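Local coordinates for protein hydrolase (Thermococcus thioreducens, PDB 6IAH) that removes phosphate from a diverse range of substrates, possibly including phosphoglycolate, as a magnesium-binding phosphatase of the haloacid dehalogenase superfamily, at residues A[33-38]-A[66-71]; A[60-65]-A[83-88]. All blocks are in the same frame, centred on the assembly; numbering follows the deposited sequence.

Contact 1. Residues A[33-38]-A[66-71]; sequences FGVERE and FALSGR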
loop_
_atom_site.group_PDB
_atom_site.type_symbol
_atom_site.label_atom_id
_atom_site.label_comp_id
_atom_site.label_asym_id
_atom_site.label_seq_id
_atom_site.Cartn_x
_atom_site.Cartn_y
_atom_site.Cartn_z
ATOM N N PHE A 33 7.801 19.603 -19.341
ATOM C CA PHE A 33 7.961 20.976 -19.107
ATOM C C PHE A 33 9.476 21.331 -19.064
ATOM O O PHE A 33 9.793 22.372 -18.571
ATOM C CB PHE A 33 7.306 21.344 -17.776
ATOM C CG PHE A 33 5.800 21.320 -17.780
ATOM C CD1 PHE A 33 5.083 22.411 -18.254
ATOM C CD2 PHE A 33 5.117 20.260 -17.232
ATOM C CE1 PHE A 33 3.696 22.432 -18.199
ATOM C CE2 PHE A 33 3.739 20.226 -17.199
ATOM C CZ PHE A 33 3.015 21.336 -17.692
ATOM N N GLY A 34 10.354 20.454 -19.540
ATOM C CA GLY A 34 11.813 20.720 -19.579
ATOM C C GLY A 34 12.460 20.882 -18.204
ATOM O O GLY A 34 13.505 21.526 -18.083
ATOM N N VAL A 35 11.851 20.302 -17.163
ATOM C CA VAL A 35 12.417 20.342 -15.823
ATOM C C VAL A 35 13.111 18.990 -15.581
ATOM O O VAL A 35 12.458 17.922 -15.611
ATOM C CB VAL A 35 11.351 20.653 -14.747
ATOM C CG1 VAL A 35 11.924 20.483 -13.350
ATOM C CG2 VAL A 35 10.780 22.076 -14.918
ATOM N N GLU A 36 14.420 19.058 -15.371
ATOM C CA GLU A 36 15.266 17.902 -15.176
ATOM C C GLU A 36 15.624 17.653 -13.697
ATOM O O GLU A 36 16.208 16.644 -13.390
ATOM C CB GLU A 36 16.556 18.031 -16.025
ATOM C CG GLU A 36 16.337 17.858 -17.522
ATOM C CD GLU A 36 15.769 16.481 -17.869
ATOM O OE1 GLU A 36 16.568 15.535 -18.000
ATOM O OE2 GLU A 36 14.524 16.330 -17.988
ATOM N N ARG A 37 15.269 18.562 -12.808
ATOM C CA ARG A 37 15.522 18.412 -11.377
ATOM C C ARG A 37 14.768 17.139 -10.901
ATOM O O ARG A 37 13.622 16.860 -11.344
ATOM C CB ARG A 37 15.065 19.645 -10.547
ATOM C CG ARG A 37 15.374 21.050 -11.088
ATOM C CD ARG A 37 14.831 22.167 -10.174
ATOM N NE ARG A 37 13.371 22.481 -10.298
ATOM C CZ ARG A 37 12.810 23.281 -11.209
ATOM N NH1 ARG A 37 13.534 23.891 -12.142
ATOM N NH2 ARG A 37 11.496 23.474 -11.216
ATOM N N GLU A 38 15.437 16.328 -10.087
ATOM C CA GLU A 38 14.837 15.063 -9.684
ATOM C C GLU A 38 13.904 15.255 -8.510
ATOM O O GLU A 38 14.015 16.173 -7.700
ATOM C CB GLU A 38 15.866 13.995 -9.350
ATOM C CG GLU A 38 16.411 13.258 -10.563
ATOM C CD GLU A 38 17.630 12.483 -10.159
ATOM O OE1 GLU A 38 17.456 11.380 -9.589
ATOM O OE2 GLU A 38 18.738 13.033 -10.340
ATOM N N PHE A 66 4.414 21.033 -7.391
ATOM C CA PHE A 66 5.355 21.633 -6.427
ATOM C C PHE A 66 6.712 21.833 -7.088
ATOM O O PHE A 66 7.339 22.864 -6.882
ATOM C CB PHE A 66 5.595 20.725 -5.203
ATOM C CG PHE A 66 4.449 20.678 -4.181
ATOM C CD1 PHE A 66 3.280 21.355 -4.363
ATOM C CD2 PHE A 66 4.626 19.976 -2.986
ATOM C CE1 PHE A 66 2.249 21.308 -3.404
ATOM C CE2 PHE A 66 3.608 19.957 -2.005
ATOM C CZ PHE A 66 2.422 20.597 -2.254
ATOM N N ALA A 67 7.174 20.833 -7.805
ATOM C CA ALA A 67 8.516 20.891 -8.449
ATOM C C ALA A 67 8.533 21.852 -9.623
ATOM O O ALA A 67 9.573 22.468 -9.894
ATOM C CB ALA A 67 8.979 19.520 -8.878
ATOM N N LEU A 68 7.397 22.008 -10.319
ATOM C CA LEU A 68 7.299 23.060 -11.348
ATOM C C LEU A 68 7.526 24.423 -10.800
ATOM O O LEU A 68 8.008 25.305 -11.530
ATOM C CB LEU A 68 5.933 23.058 -12.068
ATOM C CG LEU A 68 5.771 22.056 -13.228
ATOM C CD1 LEU A 68 4.340 22.113 -13.779
ATOM C CD2 LEU A 68 6.778 22.420 -14.316
ATOM N N SER A 69 7.108 24.618 -9.550
ATOM C CA SER A 69 7.205 25.912 -8.888
ATOM C C SER A 69 8.642 26.165 -8.405
ATOM O O SER A 69 8.944 27.263 -7.981
ATOM C CB SER A 69 6.288 25.997 -7.683
ATOM O OG SER A 69 6.875 25.361 -6.559
ATOM N N GLY A 70 9.490 25.158 -8.398
ATOM C CA GLY A 70 10.862 25.357 -7.910
ATOM C C GLY A 70 11.014 25.451 -6.384
ATOM O O GLY A 70 12.146 25.701 -5.905
ATOM N N ARG A 71 9.924 25.239 -5.625
ATOM C CA ARG A 71 9.930 25.344 -4.140
ATOM C C ARG A 71 9.367 24.066 -3.469
ATOM O O ARG A 71 8.664 24.144 -2.444
ATOM C CB ARG A 71 9.098 26.545 -3.692
ATOM C CG ARG A 71 9.446 27.844 -4.383
ATOM C CD ARG A 71 8.882 29.060 -3.681
ATOM N NE ARG A 71 7.436 29.089 -3.819
ATOM C CZ ARG A 71 6.533 28.772 -2.886
ATOM N NH1 ARG A 71 6.881 28.434 -1.634
ATOM N NH2 ARG A 71 5.232 28.835 -3.213
#
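Leu68, near the C-terminal end of helix 56-68, presses both of its methyls against Phe33, and these two side chains make the tightly packed half of the contact. CD1 of Leu68 sits over one face of the Phe33 ring in a CH-pi contact, 4.0 Å from the ring centroid and displaced toward the rim. Its other methyl, CD2, lies 3.7 Å from Phe33 CB and also reaches Val35 CG2 at 4.1 Å. An alanine in place of Leu68 would probably open a gap beneath the Phe33 ring and leave it freer to turn. The other half is looser, a single exposed arginine reaching across to the helix end. The Arg37 chain is bent at chi3 (-80°), which turns NE out of the line of the chain; NH2 donates to Ala67 O in a short bond of 2.5 Å, with the oxygen close to the guanidinium plane. Val35 CG1 lies over the centre of that guanidinium, 3.6 Å above its plane. Ala67 O also accepts from Gly70 N at 3.1 Å, part of the Schellman motif that ends the helix. The chemistry implies a positive charge set against the C-terminal end of a helix, where it would probably be favoured by the helix dipole.

Contact 2. Residues A[60-65]-A[83-88]; sequences SEALIL and GTIEWV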
loop_
_atom_site.group_PDB
_atom_site.type_symbol
_atom_site.label_atom_id
_atom_site.label_comp_id
_atom_site.label_asym_id
_atom_site.label_seq_id
_atom_site.Cartn_x
_atom_site.Cartn_y
_atom_site.Cartn_z
ATOM N N SER A 60 1.518 12.061 -6.977
ATOM C CA SER A 60 2.353 12.401 -8.141
ATOM C C SER A 60 1.973 13.800 -8.631
ATOM O O SER A 60 2.843 14.661 -8.864
ATOM C CB SER A 60 2.201 11.362 -9.262
ATOM O OG SER A 60 2.596 10.052 -8.866
ATOM N N GLU A 61 0.677 14.058 -8.764
ATOM C CA GLU A 61 0.203 15.366 -9.186
ATOM C C GLU A 61 0.677 16.550 -8.354
ATOM O O GLU A 61 1.125 17.562 -8.908
ATOM C CB GLU A 61 -1.360 15.389 -9.278
ATOM C CG GLU A 61 -1.893 16.700 -9.800
ATOM C CD GLU A 61 -3.473 16.668 -9.831
ATOM O OE1 GLU A 61 -4.018 15.604 -9.617
ATOM O OE2 GLU A 61 -4.105 17.701 -10.055
ATOM N N ALA A 62 0.606 16.380 -7.039
ATOM C CA ALA A 62 1.081 17.337 -6.090
ATOM C C ALA A 62 2.581 17.595 -6.333
ATOM O O ALA A 62 2.975 18.711 -6.401
ATOM C CB ALA A 62 0.862 16.836 -4.672
ATOM N N LEU A 63 3.348 16.540 -6.486
ATOM C CA LEU A 63 4.816 16.701 -6.644
ATOM C C LEU A 63 5.237 17.369 -7.908
ATOM O O LEU A 63 6.275 18.077 -7.949
ATOM C CB LEU A 63 5.504 15.344 -6.506
ATOM C CG LEU A 63 5.511 14.810 -5.075
ATOM C CD1 LEU A 63 5.857 13.364 -5.108
ATOM C CD2 LEU A 63 6.463 15.588 -4.153
ATOM N N ILE A 64 4.466 17.140 -8.949
ATOM C CA ILE A 64 4.671 17.776 -10.262
ATOM C C ILE A 64 4.509 19.283 -10.160
ATOM O O ILE A 64 5.433 20.076 -10.503
ATOM C CB ILE A 64 3.730 17.220 -11.352
ATOM C CG1 ILE A 64 4.079 15.792 -11.656
ATOM C CG2 ILE A 64 3.840 18.053 -12.648
ATOM C CD1 ILE A 64 2.961 15.051 -12.379
ATOM N N LEU A 65 3.390 19.686 -9.605
ATOM C CA LEU A 65 3.089 21.109 -9.417
ATOM C C LEU A 65 4.100 21.721 -8.487
ATOM O O LEU A 65 4.654 22.788 -8.798
ATOM C CB LEU A 65 1.642 21.359 -8.968
ATOM C CG LEU A 65 0.568 20.995 -10.058
ATOM C CD1 LEU A 65 -0.859 20.909 -9.506
ATOM C CD2 LEU A 65 0.570 21.983 -11.202
ATOM N N GLY A 83 -4.118 17.297 4.450
ATOM C CA GLY A 83 -4.441 17.888 3.149
ATOM C C GLY A 83 -4.652 16.871 2.020
ATOM O O GLY A 83 -4.260 15.696 2.103
ATOM N N THR A 84 -5.316 17.329 0.974
ATOM C CA THR A 84 -5.607 16.523 -0.180
ATOM C C THR A 84 -5.130 17.326 -1.385
ATOM O O THR A 84 -4.589 18.436 -1.246
ATOM C CB THR A 84 -7.141 16.278 -0.321
ATOM O OG1 THR A 84 -7.775 17.506 -0.721
ATOM C CG2 THR A 84 -7.712 15.744 1.008
ATOM N N ILE A 85 -5.327 16.749 -2.561
ATOM C CA ILE A 85 -4.926 17.392 -3.837
ATOM C C ILE A 85 -5.597 18.762 -4.041
ATOM O O ILE A 85 -5.049 19.651 -4.715
ATOM C CB ILE A 85 -5.158 16.443 -5.057
ATOM C CG1 ILE A 85 -4.361 16.911 -6.297
ATOM C CG2 ILE A 85 -6.666 16.313 -5.437
ATOM C CD1 ILE A 85 -2.848 17.103 -6.028
ATOM N N GLU A 86 -6.774 18.945 -3.452
ATOM C CA GLU A 86 -7.470 20.214 -3.502
ATOM C C GLU A 86 -6.638 21.405 -3.056
ATOM O O GLU A 86 -6.777 22.474 -3.600
ATOM C CB GLU A 86 -8.772 20.124 -2.670
ATOM C CG GLU A 86 -9.482 21.458 -2.443
ATOM C CD GLU A 86 -10.593 21.295 -1.418
ATOM O OE1 GLU A 86 -11.560 20.541 -1.721
ATOM O OE2 GLU A 86 -10.459 21.880 -0.310
ATOM N N TRP A 87 -5.856 21.258 -2.013
ATOM C CA TRP A 87 -5.006 22.357 -1.559
ATOM C C TRP A 87 -4.043 22.842 -2.679
ATOM O O TRP A 87 -3.865 24.027 -2.870
ATOM C CB TRP A 87 -4.224 21.940 -0.321
ATOM C CG TRP A 87 -3.401 22.986 0.380
ATOM C CD1 TRP A 87 -3.802 23.747 1.433
ATOM C CD2 TRP A 87 -2.036 23.336 0.137
ATOM N NE1 TRP A 87 -2.798 24.559 1.845
ATOM C CE2 TRP A 87 -1.690 24.327 1.089
ATOM C CE3 TRP A 87 -1.073 22.920 -0.798
ATOM C CZ2 TRP A 87 -0.405 24.952 1.136
ATOM C CZ3 TRP A 87 0.229 23.532 -0.750
ATOM C CH2 TRP A 87 0.551 24.491 0.244
ATOM N N VAL A 88 -3.466 21.888 -3.387
ATOM C CA VAL A 88 -2.522 22.115 -4.448
ATOM C C VAL A 88 -3.186 22.757 -5.646
ATOM O O VAL A 88 -2.704 23.743 -6.178
ATOM C CB VAL A 88 -1.816 20.788 -4.864
ATOM C CG1 VAL A 88 -0.692 21.088 -5.854
ATOM C CG2 VAL A 88 -1.159 20.094 -3.657
#
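In the helical cap domain, Glu61, Ala62 and Leu65 of helix 56-68 pack against Ile85 and Val88 at the start of helix 85-92. These helices belong to the insertion between strands 12-13 and 129-130, consistent with the C1-type cap of haloacid dehalogenase phosphatases. Ile85 points toward the first helix. Its CG1 is anti to the backbone N (chi1 -162°), and CD1 ends 3.7 Å from Ala62 N and 4.0 Å from Ala62 CB. The Glu61 side chain runs across Ile85 at about a right angle, its extended chain laying CG, CD and OE1 against the isoleucine; OE1 comes within 3.6 Å of Ile85 CG1. Stem and carboxylate alike lie against Ile85, and the charge is met outside the two segments: OE2 forms a salt bridge with Arg89 NE and accepts from Val96 N. No hydrogen bond joins the two segments, so they are held by van der Waals packing, mostly apolar. The first turn of the second helix is capped by Thr84, whose OG1 accepts from Glu86 N at 3.2 Å. Small Ala62 lets the backbones come close, with the CA atoms of Ala62 and Val88 6.2 Å apart. Val88 divides its two methyls between neighbours one helical turn apart: CG2 meets Ala62 CB at 4.0 Å, and CG1 lies 3.7 Å from Leu65 CD1.

Helix 56-68 carries both contacts: its middle, 60-65, packs against 83-88 in contact 2, and its last turn and the turn that follows, 66-71, meet the loop 33-38 in contact 1. Their centres are about 14 Å apart, and Phe66 joins them, with its CE1 3.6 Å from Val88 CG2 and its CZ 4.0 Å from Trp87 CZ3. Contact 2 is buried, its centre about 19 Å from the centre of the chain; contact 1 lies farther out, at about 26 Å, and is largely at the surface. Both lie in the helical cap, away from the magnesium ion held by Asp6, Asp8 and Asp199 in the core domain.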